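Rhizavidin (Rhizobium etli, PDB 3EW1) binds biotin with high affinity as a dimeric, secreted member of the avidin family. Local coordinates at residues N95-T100 with Q118-Y123; A15-Q20 with M27-D32; F34-G39 with T58-G63. All blocks are in the same frame, centred on the assembly; numbering follows the deposited sequence.

Contact 1 of 3, residues N95-T100 with Q118-Y123; sequences NTEIVT and QDTFQY
In the last two strands of the avidin beta-barrel, Asp119 O is gripped twice by one residue. Thr100 OG1 donates to Asp119 O at 2.7 Å, and Thr100 N reaches the same oxygen nearly along its C=O axis. The hydroxyl can do so because OG1 stands between the backbone N and the carbonyl carbon (chi1 72°); it approaches from above the carbonyl plane. On the same face Ile98 and Phe121 form a hydrogen-bonded antiparallel pair, with Ile98 O in the ring plane at the phenyl edge. The opposite face carries Glu97 beside Gln122, both pointing the same way: Gln122 NE2 donates to Glu97 OE2 at 3.0 Å, on the anti lone pair, while Glu97 OE1 is held by Gln90.

The Asp119 carboxylate leads away from the hairpin to Gln22 and Trp85. Asp119 is a biotin-binding residue, and the pairing is consistent with holding the backbone from which its carboxylate extends; Phe121 packs on Tyr41, another biotin-binding residue. Trp85 also meets the Phe121 ring edge-to-face. At the far end, Asn95 CG lies anti to its backbone N (chi1 -158°), and ND2 donates to a lone pair of Tyr123 O at 3.1 Å, almost straight at 171°.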
loop_
_atom_site.group_PDB
_atom_site.type_symbol
_atom_site.label_atom_id
_atom_site.label_comp_id
_atom_site.label_asym_id
_atom_site.label_seq_id
_atom_site.Cartn_x
_atom_site.Cartn_y
_atom_site.Cartn_z
ATOM N N ASN B 95 9.539 -23.305 -1.297
ATOM C CA ASN B 95 8.340 -22.511 -1.514
ATOM C C ASN B 95 8.696 -21.042 -1.328
ATOM O O ASN B 95 9.540 -20.705 -0.521
ATOM C CB ASN B 95 7.234 -22.907 -0.520
ATOM C CG ASN B 95 5.800 -22.536 -1.015
ATOM O OD1 ASN B 95 5.488 -22.666 -2.208
ATOM N ND2 ASN B 95 4.933 -22.086 -0.088
ATOM N N THR B 96 8.040 -20.176 -2.087
ATOM C CA THR B 96 8.174 -18.739 -1.911
ATOM C C THR B 96 7.302 -18.265 -0.728
ATOM O O THR B 96 6.214 -18.790 -0.509
ATOM C CB THR B 96 7.696 -18.033 -3.175
ATOM O OG1 THR B 96 8.294 -18.694 -4.303
ATOM C CG2 THR B 96 8.129 -16.590 -3.174
ATOM N N GLU B 97 7.791 -17.287 0.026
ATOM C CA GLU B 97 7.007 -16.695 1.130
ATOM C C GLU B 97 7.215 -15.190 1.100
ATOM O O GLU B 97 8.231 -14.698 0.576
ATOM C CB GLU B 97 7.373 -17.282 2.513
ATOM C CG GLU B 97 8.824 -17.053 2.945
ATOM C CD GLU B 97 9.193 -17.660 4.325
ATOM O OE1 GLU B 97 10.360 -17.437 4.754
ATOM O OE2 GLU B 97 8.349 -18.354 4.971
ATOM N N ILE B 98 6.235 -14.449 1.614
ATOM C CA ILE B 98 6.425 -13.011 1.748
ATOM C C ILE B 98 6.431 -12.684 3.219
ATOM O O ILE B 98 5.470 -12.982 3.914
ATOM C CB ILE B 98 5.291 -12.241 1.036
ATOM C CG1 ILE B 98 5.205 -12.667 -0.440
ATOM C CG2 ILE B 98 5.495 -10.716 1.126
ATOM C CD1 ILE B 98 3.973 -12.122 -1.231
ATOM N N VAL B 99 7.524 -12.109 3.695
ATOM C CA VAL B 99 7.699 -11.763 5.096
ATOM C C VAL B 99 7.390 -10.282 5.238
ATOM O O VAL B 99 7.988 -9.435 4.544
ATOM C CB VAL B 99 9.153 -12.037 5.578
ATOM C CG1 VAL B 99 9.336 -11.571 7.030
ATOM C CG2 VAL B 99 9.501 -13.532 5.471
ATOM N N THR B 100 6.436 -9.969 6.117
ATOM C CA THR B 100 5.931 -8.589 6.234
ATOM C C THR B 100 5.789 -8.083 7.673
ATOM O O THR B 100 5.622 -8.876 8.606
ATOM C CB THR B 100 4.514 -8.429 5.597
ATOM O OG1 THR B 100 3.527 -9.066 6.402
ATOM C CG2 THR B 100 4.425 -8.901 4.162
ATOM N N GLN B 118 3.180 -8.641 12.586
ATOM C CA GLN B 118 3.909 -9.284 11.518
ATOM C C GLN B 118 3.082 -10.398 10.926
ATOM O O GLN B 118 2.415 -11.142 11.660
ATOM C CB GLN B 118 5.197 -9.899 12.050
ATOM C CG GLN B 118 6.283 -8.921 12.425
ATOM C CD GLN B 118 6.899 -9.309 13.752
ATOM O OE1 GLN B 118 7.965 -9.934 13.814
ATOM N NE2 GLN B 118 6.195 -8.982 14.836
ATOM N N ASP B 119 3.160 -10.550 9.604
ATOM C CA ASP B 119 2.511 -11.659 8.900
ATOM C C ASP B 119 3.529 -12.225 7.933
ATOM O O ASP B 119 4.267 -11.470 7.313
ATOM C CB ASP B 119 1.351 -11.182 8.024
ATOM C CG ASP B 119 0.077 -10.963 8.770
ATOM O OD1 ASP B 119 -0.027 -11.250 9.975
ATOM O OD2 ASP B 119 -0.863 -10.462 8.120
ATOM N N THR B 120 3.528 -13.550 7.779
ATOM C CA THR B 120 4.289 -14.213 6.729
ATOM C C THR B 120 3.332 -15.038 5.890
ATOM O O THR B 120 2.629 -15.905 6.427
ATOM C CB THR B 120 5.399 -15.125 7.331
ATOM O OG1 THR B 120 6.329 -14.295 8.018
ATOM C CG2 THR B 120 6.152 -15.940 6.228
ATOM N N PHE B 121 3.349 -14.788 4.578
ATOM C CA PHE B 121 2.462 -15.414 3.613
ATOM C C PHE B 121 3.198 -16.517 2.866
ATOM O O PHE B 121 4.251 -16.242 2.326
ATOM C CB PHE B 121 1.991 -14.343 2.594
ATOM C CG PHE B 121 1.086 -13.301 3.184
ATOM C CD1 PHE B 121 1.608 -12.150 3.809
ATOM C CD2 PHE B 121 -0.270 -13.487 3.185
ATOM C CE1 PHE B 121 0.755 -11.157 4.367
ATOM C CE2 PHE B 121 -1.129 -12.476 3.743
ATOM C CZ PHE B 121 -0.581 -11.366 4.351
ATOM N N GLN B 122 2.594 -17.711 2.780
ATOM C CA GLN B 122 3.139 -18.797 1.963
ATOM C C GLN B 122 2.430 -18.868 0.621
ATOM O O GLN B 122 1.190 -18.713 0.553
ATOM C CB GLN B 122 2.925 -20.150 2.666
ATOM C CG GLN B 122 3.526 -20.205 4.027
ATOM C CD GLN B 122 5.025 -19.989 4.050
ATOM O OE1 GLN B 122 5.759 -20.489 3.194
ATOM N NE2 GLN B 122 5.491 -19.247 5.038
ATOM N N TYR B 123 3.189 -19.124 -0.443
ATOM C CA TYR B 123 2.628 -19.309 -1.758
ATOM C C TYR B 123 1.722 -20.532 -1.743
ATOM O O TYR B 123 2.077 -21.569 -1.145
ATOM C CB TYR B 123 3.751 -19.463 -2.801
ATOM C CG TYR B 123 3.252 -19.857 -4.151
ATOM C CD1 TYR B 123 3.272 -21.196 -4.560
ATOM C CD2 TYR B 123 2.709 -18.904 -5.017
ATOM C CE1 TYR B 123 2.803 -21.571 -5.796
ATOM C CE2 TYR B 123 2.219 -19.262 -6.265
ATOM C CZ TYR B 123 2.256 -20.605 -6.652
ATOM O OH TYR B 123 1.775 -20.973 -7.920
HETATM O O HOH W 1 6.447 -11.550 9.219
#

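Contact 2 of 3, residues A15-Q20 with M27-D32; sequences ASSSWQ and MIIQVD
Two faces of one hairpin differ sharply here. On the inner face, Ser17, Trp19, Met27 and Ile29 interlock. The Trp19 indole (chi1 -54°) lies back along its own strand, and NE1 donates to Ser17 OG at 2.9 Å, close to the ring plane. Ser17 OG occupies the crowded position between the backbone N and the carbonyl carbon, which brings it within range of that N-H and helps to set the rotation of the indole. Ile29 closes in from the neighbouring strand: its CG1, likewise in the crowded position, lies 3.7 Å from Ser17 OG, and CD1 sits obliquely 3.7 Å from Trp19 NE1. Met27 extends beyond CG, which touches Trp19 CB at 3.9 Å, while Met27 O lies in the ring plane at the indole edge. Trp19 also packs on Ile98 and Phe121, and Met27 on Tyr41, a biotin-binding residue.

The outer face is looser. Ser18 OG meets Ile28 CG1 at 3.7 Å, whereas Ser16 OG comes no nearer to Gln30 than 4.3 Å, at CG; Ser16, Ile28 and Gln30 are exposed. Six backbone N-H...O bonds link Ala15 with Val31, Ser17 with Ile29 and Trp19 with Met27, the straightest from Ile29 N to Ser17 O at 177°. This is the opening antiparallel hairpin of the avidin beta-barrel, its largely apolar inner face broken by the Ser17 hydroxyl and its outer face more polar.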
loop_
_atom_site.group_PDB
_atom_site.type_symbol
_atom_site.label_atom_id
_atom_site.label_comp_id
_atom_site.label_asym_id
_atom_site.label_seq_id
_atom_site.Cartn_x
_atom_site.Cartn_y
_atom_site.Cartn_z
ATOM N N ALA B 15 2.527 -11.698 -12.878
ATOM C CA ALA B 15 2.298 -12.788 -11.942
ATOM C C ALA B 15 0.861 -12.745 -11.456
ATOM O O ALA B 15 0.323 -11.671 -11.206
ATOM C CB ALA B 15 3.243 -12.669 -10.757
ATOM N N SER B 16 0.273 -13.920 -11.325
ATOM C CA SER B 16 -1.013 -14.122 -10.717
ATOM C C SER B 16 -0.774 -15.193 -9.683
ATOM O O SER B 16 -0.333 -16.281 -10.031
ATOM C CB SER B 16 -1.980 -14.619 -11.769
ATOM O OG SER B 16 -2.206 -13.613 -12.732
ATOM N N SER B 17 -0.986 -14.894 -8.412
ATOM C CA SER B 17 -0.618 -15.866 -7.369
ATOM C C SER B 17 -1.427 -15.721 -6.108
ATOM O O SER B 17 -1.833 -14.622 -5.739
ATOM C CB SER B 17 0.883 -15.764 -7.060
ATOM O OG SER B 17 1.289 -14.447 -6.736
ATOM N N SER B 18 -1.607 -16.842 -5.428
ATOM C CA SER B 18 -2.343 -16.922 -4.170
ATOM C C SER B 18 -1.397 -17.215 -3.012
ATOM O O SER B 18 -0.333 -17.868 -3.194
ATOM C CB SER B 18 -3.389 -18.025 -4.253
ATOM O OG SER B 18 -4.289 -17.721 -5.317
ATOM N N TRP B 19 -1.803 -16.772 -1.827
ATOM C CA TRP B 19 -0.969 -16.726 -0.637
ATOM C C TRP B 19 -1.846 -16.929 0.584
ATOM O O TRP B 19 -3.041 -16.527 0.585
ATOM C CB TRP B 19 -0.249 -15.371 -0.550
ATOM C CG TRP B 19 0.517 -15.073 -1.790
ATOM C CD1 TRP B 19 0.026 -14.537 -2.936
ATOM C CD2 TRP B 19 1.914 -15.339 -2.048
ATOM N NE1 TRP B 19 1.013 -14.427 -3.879
ATOM C CE2 TRP B 19 2.176 -14.934 -3.365
ATOM C CE3 TRP B 19 2.965 -15.858 -1.278
ATOM C CZ2 TRP B 19 3.426 -15.030 -3.947
ATOM C CZ3 TRP B 19 4.219 -15.963 -1.859
ATOM C CH2 TRP B 19 4.446 -15.557 -3.185
ATOM N N GLN B 20 -1.278 -17.584 1.598
ATOM C CA GLN B 20 -1.938 -17.803 2.888
ATOM C C GLN B 20 -1.007 -17.391 4.018
ATOM O O GLN B 20 0.154 -17.830 4.046
ATOM C CB GLN B 20 -2.307 -19.278 3.052
ATOM C CG GLN B 20 -3.097 -19.536 4.309
ATOM C CD GLN B 20 -3.177 -21.004 4.633
ATOM O OE1 GLN B 20 -4.257 -21.531 4.853
ATOM N NE2 GLN B 20 -2.020 -21.678 4.660
ATOM N N MET B 27 -4.699 -14.064 0.306
ATOM C CA MET B 27 -4.791 -13.023 -0.671
ATOM C C MET B 27 -4.495 -13.562 -2.050
ATOM O O MET B 27 -3.733 -14.534 -2.196
ATOM C CB MET B 27 -3.906 -11.836 -0.315
ATOM C CG MET B 27 -2.425 -12.117 -0.391
ATOM S SD MET B 27 -1.482 -10.619 0.047
ATOM C CE MET B 27 0.194 -11.231 -0.082
ATOM N N ILE B 28 -5.125 -12.975 -3.044
ATOM C CA ILE B 28 -4.919 -13.326 -4.402
ATOM C C ILE B 28 -4.398 -12.090 -5.047
ATOM O O ILE B 28 -5.100 -11.081 -5.019
ATOM C CB ILE B 28 -6.233 -13.761 -5.082
ATOM C CG1 ILE B 28 -6.720 -15.039 -4.397
ATOM C CG2 ILE B 28 -5.977 -13.957 -6.593
ATOM C CD1 ILE B 28 -8.066 -15.650 -4.874
ATOM N N ILE B 29 -3.210 -12.140 -5.635
ATOM C CA ILE B 29 -2.599 -10.918 -6.188
ATOM C C ILE B 29 -2.239 -11.040 -7.657
ATOM O O ILE B 29 -2.081 -12.135 -8.195
ATOM C CB ILE B 29 -1.368 -10.390 -5.379
ATOM C CG1 ILE B 29 -0.151 -11.323 -5.502
ATOM C CG2 ILE B 29 -1.771 -10.101 -3.929
ATOM C CD1 ILE B 29 1.053 -10.839 -4.701
ATOM N N GLN B 30 -2.174 -9.884 -8.304
ATOM C CA GLN B 30 -1.723 -9.762 -9.667
ATOM C C GLN B 30 -0.661 -8.708 -9.631
ATOM O O GLN B 30 -0.887 -7.596 -9.145
ATOM C CB GLN B 30 -2.839 -9.305 -10.626
ATOM C CG GLN B 30 -3.983 -10.286 -10.720
ATOM C CD GLN B 30 -5.028 -10.056 -9.626
ATOM O OE1 GLN B 30 -5.319 -8.909 -9.264
ATOM N NE2 GLN B 30 -5.622 -11.128 -9.132
ATOM N N VAL B 31 0.504 -9.022 -10.143
ATOM C CA VAL B 31 1.607 -8.089 -10.226
ATOM C C VAL B 31 1.882 -7.847 -11.700
ATOM O O VAL B 31 2.134 -8.798 -12.437
ATOM C CB VAL B 31 2.886 -8.670 -9.557
ATOM C CG1 VAL B 31 4.017 -7.654 -9.636
ATOM C CG2 VAL B 31 2.612 -9.105 -8.118
ATOM N N ASP B 32 1.737 -6.603 -12.165
ATOM C CA ASP B 32 1.974 -6.338 -13.565
ATOM C C ASP B 32 3.433 -5.977 -13.876
ATOM O O ASP B 32 4.253 -5.850 -12.976
ATOM C CB ASP B 32 0.952 -5.336 -14.148
ATOM C CG ASP B 32 1.209 -3.888 -13.751
ATOM O OD1 ASP B 32 2.296 -3.543 -13.227
ATOM O OD2 ASP B 32 0.276 -3.055 -14.003
#

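Contact 3 of 3, residues F34-G39 with T58-G63; sequences FGNVSG and TGRVNG
The Arg60 guanidinium has Gly35 O over one face, 3.4 Å above its plane and offset toward the rim; at its edge lie Asn36 OD1, in the plane, and Phe34 O, tilted somewhat out of it. It belongs to a hairpin of the avidin beta-barrel, strands 36-42 and 54-62, and it folds back over the turn that leads into the first of them. Bends at chi2 and chi3 curl the chain so that its end comes toward the opposite strand. NH1 then donates twice: to Asn36 OD1 at 2.6 Å and to Phe34 O at 3.1 Å. NH2 adds a weak bond to Phe34 O, so this carbonyl faces both terminal nitrogens. The Asn36 amide runs alongside the arginine, pointing the same way but turned 67° from its plane, and NH1 therefore meets OD1 from above the amide carbonyl plane. The positive charge would be expected to polarise both carbonyls.

Gly35 suits this approach. Its positive phi of 99° is one that favours glycine, and its bare CA lets Arg60 NH2 lie close by. Its own carbonyl accepts from Val61 N at 3.0 Å.

Beyond the arginine, Val37 and Gly59 form a hydrogen-bonded pair, both N-H groups coming from above the partner's carbonyl plane, and the CB of Val37 packs directly on the backbone of Gly59, which has no side chain to oppose it. Val37 CG2, anti to the carbonyl carbon, continues to Val61 CG2 at 3.7 Å. At the other end Thr58 faces the second subunit, where its OG1 bonds to OG1 of Thr58 of that chain. A water joins the two strands there, donating to Val37 O at 2.8 Å and also hydrogen-bonded to Ser38 OG and Thr58 OG1.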
loop_
_atom_site.group_PDB
_atom_site.type_symbol
_atom_site.label_atom_id
_atom_site.label_comp_id
_atom_site.label_asym_id
_atom_site.label_seq_id
_atom_site.Cartn_x
_atom_site.Cartn_y
_atom_site.Cartn_z
ATOM N N PHE B 34 4.776 -3.293 -14.728
ATOM C CA PHE B 34 5.116 -1.938 -14.325
ATOM C C PHE B 34 5.260 -1.804 -12.818
ATOM O O PHE B 34 5.503 -0.714 -12.302
ATOM C CB PHE B 34 4.015 -0.972 -14.835
ATOM C CG PHE B 34 3.908 -0.936 -16.322
ATOM C CD1 PHE B 34 2.845 -1.547 -16.970
ATOM C CD2 PHE B 34 4.915 -0.351 -17.080
ATOM C CE1 PHE B 34 2.764 -1.559 -18.382
ATOM C CE2 PHE B 34 4.840 -0.353 -18.486
ATOM C CZ PHE B 34 3.762 -0.958 -19.119
ATOM N N GLY B 35 5.062 -2.901 -12.089
ATOM C CA GLY B 35 5.251 -2.852 -10.656
ATOM C C GLY B 35 3.972 -2.706 -9.852
ATOM O O GLY B 35 4.030 -2.641 -8.636
ATOM N N ASN B 36 2.826 -2.632 -10.528
ATOM C CA ASN B 36 1.553 -2.429 -9.830
ATOM C C ASN B 36 0.960 -3.726 -9.305
ATOM O O ASN B 36 0.866 -4.711 -10.064
ATOM C CB ASN B 36 0.532 -1.816 -10.774
ATOM C CG ASN B 36 0.914 -0.441 -11.241
ATOM O OD1 ASN B 36 1.196 0.444 -10.440
ATOM N ND2 ASN B 36 0.883 -0.243 -12.552
ATOM N N VAL B 37 0.525 -3.722 -8.038
ATOM C CA VAL B 37 -0.091 -4.911 -7.433
ATOM C C VAL B 37 -1.582 -4.632 -7.229
ATOM O O VAL B 37 -1.962 -3.552 -6.725
ATOM C CB VAL B 37 0.486 -5.199 -6.053
ATOM C CG1 VAL B 37 -0.058 -6.531 -5.503
ATOM C CG2 VAL B 37 2.023 -5.243 -6.118
ATOM N N SER B 38 -2.408 -5.582 -7.642
ATOM C CA SER B 38 -3.837 -5.549 -7.365
ATOM C C SER B 38 -4.143 -6.850 -6.651
ATOM O O SER B 38 -3.295 -7.761 -6.588
ATOM C CB SER B 38 -4.652 -5.428 -8.658
ATOM O OG SER B 38 -4.505 -4.136 -9.260
ATOM N N GLY B 39 -5.348 -6.956 -6.111
ATOM C CA GLY B 39 -5.802 -8.236 -5.641
ATOM C C GLY B 39 -6.925 -8.142 -4.676
ATOM O O GLY B 39 -7.567 -7.105 -4.581
ATOM N N THR B 58 -4.246 -3.236 -2.937
ATOM C CA THR B 58 -3.433 -2.578 -3.958
ATOM C C THR B 58 -2.034 -2.384 -3.400
ATOM O O THR B 58 -1.858 -2.293 -2.208
ATOM C CB THR B 58 -4.081 -1.254 -4.350
ATOM O OG1 THR B 58 -3.424 -0.707 -5.493
ATOM C CG2 THR B 58 -4.040 -0.345 -3.187
ATOM N N GLY B 59 -1.023 -2.301 -4.246
ATOM C CA GLY B 59 0.355 -2.313 -3.744
ATOM C C GLY B 59 1.353 -1.995 -4.845
ATOM O O GLY B 59 0.958 -1.752 -6.016
ATOM N N ARG B 60 2.645 -2.056 -4.494
ATOM C CA ARG B 60 3.742 -1.817 -5.436
ATOM C C ARG B 60 4.857 -2.784 -5.131
ATOM O O ARG B 60 5.039 -3.150 -3.987
ATOM C CB ARG B 60 4.305 -0.389 -5.319
ATOM C CG ARG B 60 3.314 0.761 -5.757
ATOM C CD ARG B 60 3.156 0.910 -7.286
ATOM N NE ARG B 60 4.462 1.055 -7.946
ATOM C CZ ARG B 60 4.739 0.881 -9.243
ATOM N NH1 ARG B 60 3.790 0.585 -10.128
ATOM N NH2 ARG B 60 6.011 0.989 -9.646
ATOM N N VAL B 61 5.597 -3.164 -6.165
ATOM C CA VAL B 61 6.765 -4.034 -5.998
ATOM C C VAL B 61 7.991 -3.315 -6.528
ATOM O O VAL B 61 7.895 -2.513 -7.471
ATOM C CB VAL B 61 6.566 -5.343 -6.750
ATOM C CG1 VAL B 61 7.895 -6.027 -7.016
ATOM C CG2 VAL B 61 5.616 -6.244 -5.960
ATOM N N ASN B 62 9.120 -3.558 -5.888
ATOM C CA ASN B 62 10.415 -3.129 -6.410
ATOM C C ASN B 62 11.368 -4.265 -6.122
ATOM O O ASN B 62 11.730 -4.465 -4.982
ATOM C CB ASN B 62 10.881 -1.839 -5.727
ATOM C CG ASN B 62 12.276 -1.370 -6.195
ATOM O OD1 ASN B 62 12.838 -1.874 -7.173
ATOM N ND2 ASN B 62 12.807 -0.399 -5.531
ATOM N N GLY B 63 11.738 -4.993 -7.155
ATOM C CA GLY B 63 12.665 -6.129 -6.931
ATOM C C GLY B 63 11.946 -7.219 -6.143
ATOM O O GLY B 63 10.857 -7.626 -6.523
HETATM O O HOH W 2 -3.533 -1.727 -8.116
#

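Overall arrangement
All three contacts join successive antiparallel strands of one barrel. Contacts 1 and 2 meet where strand 111-124 runs beside strand 15-21: Gln122 N lies 2.8 Å from Gln20 O, a probable hydrogen bond, and Trp19 packs on the Gln122-Tyr123 backbone. Contacts 2 and 3 are likewise neighbours, Ser38 N approaching Gln30 O at 2.9 Å, whereas contacts 1 and 3 stay about 8 Å apart at their nearest atoms. Each contact is partly buried. Contact 1 carries one biotin-binding residue, Asp119, among its polar groups, contact 2 sets a mostly apolar interior against an exposed outer face, and contact 3, farthest from the chain centre, relies on a charged side chain and reaches the second subunit.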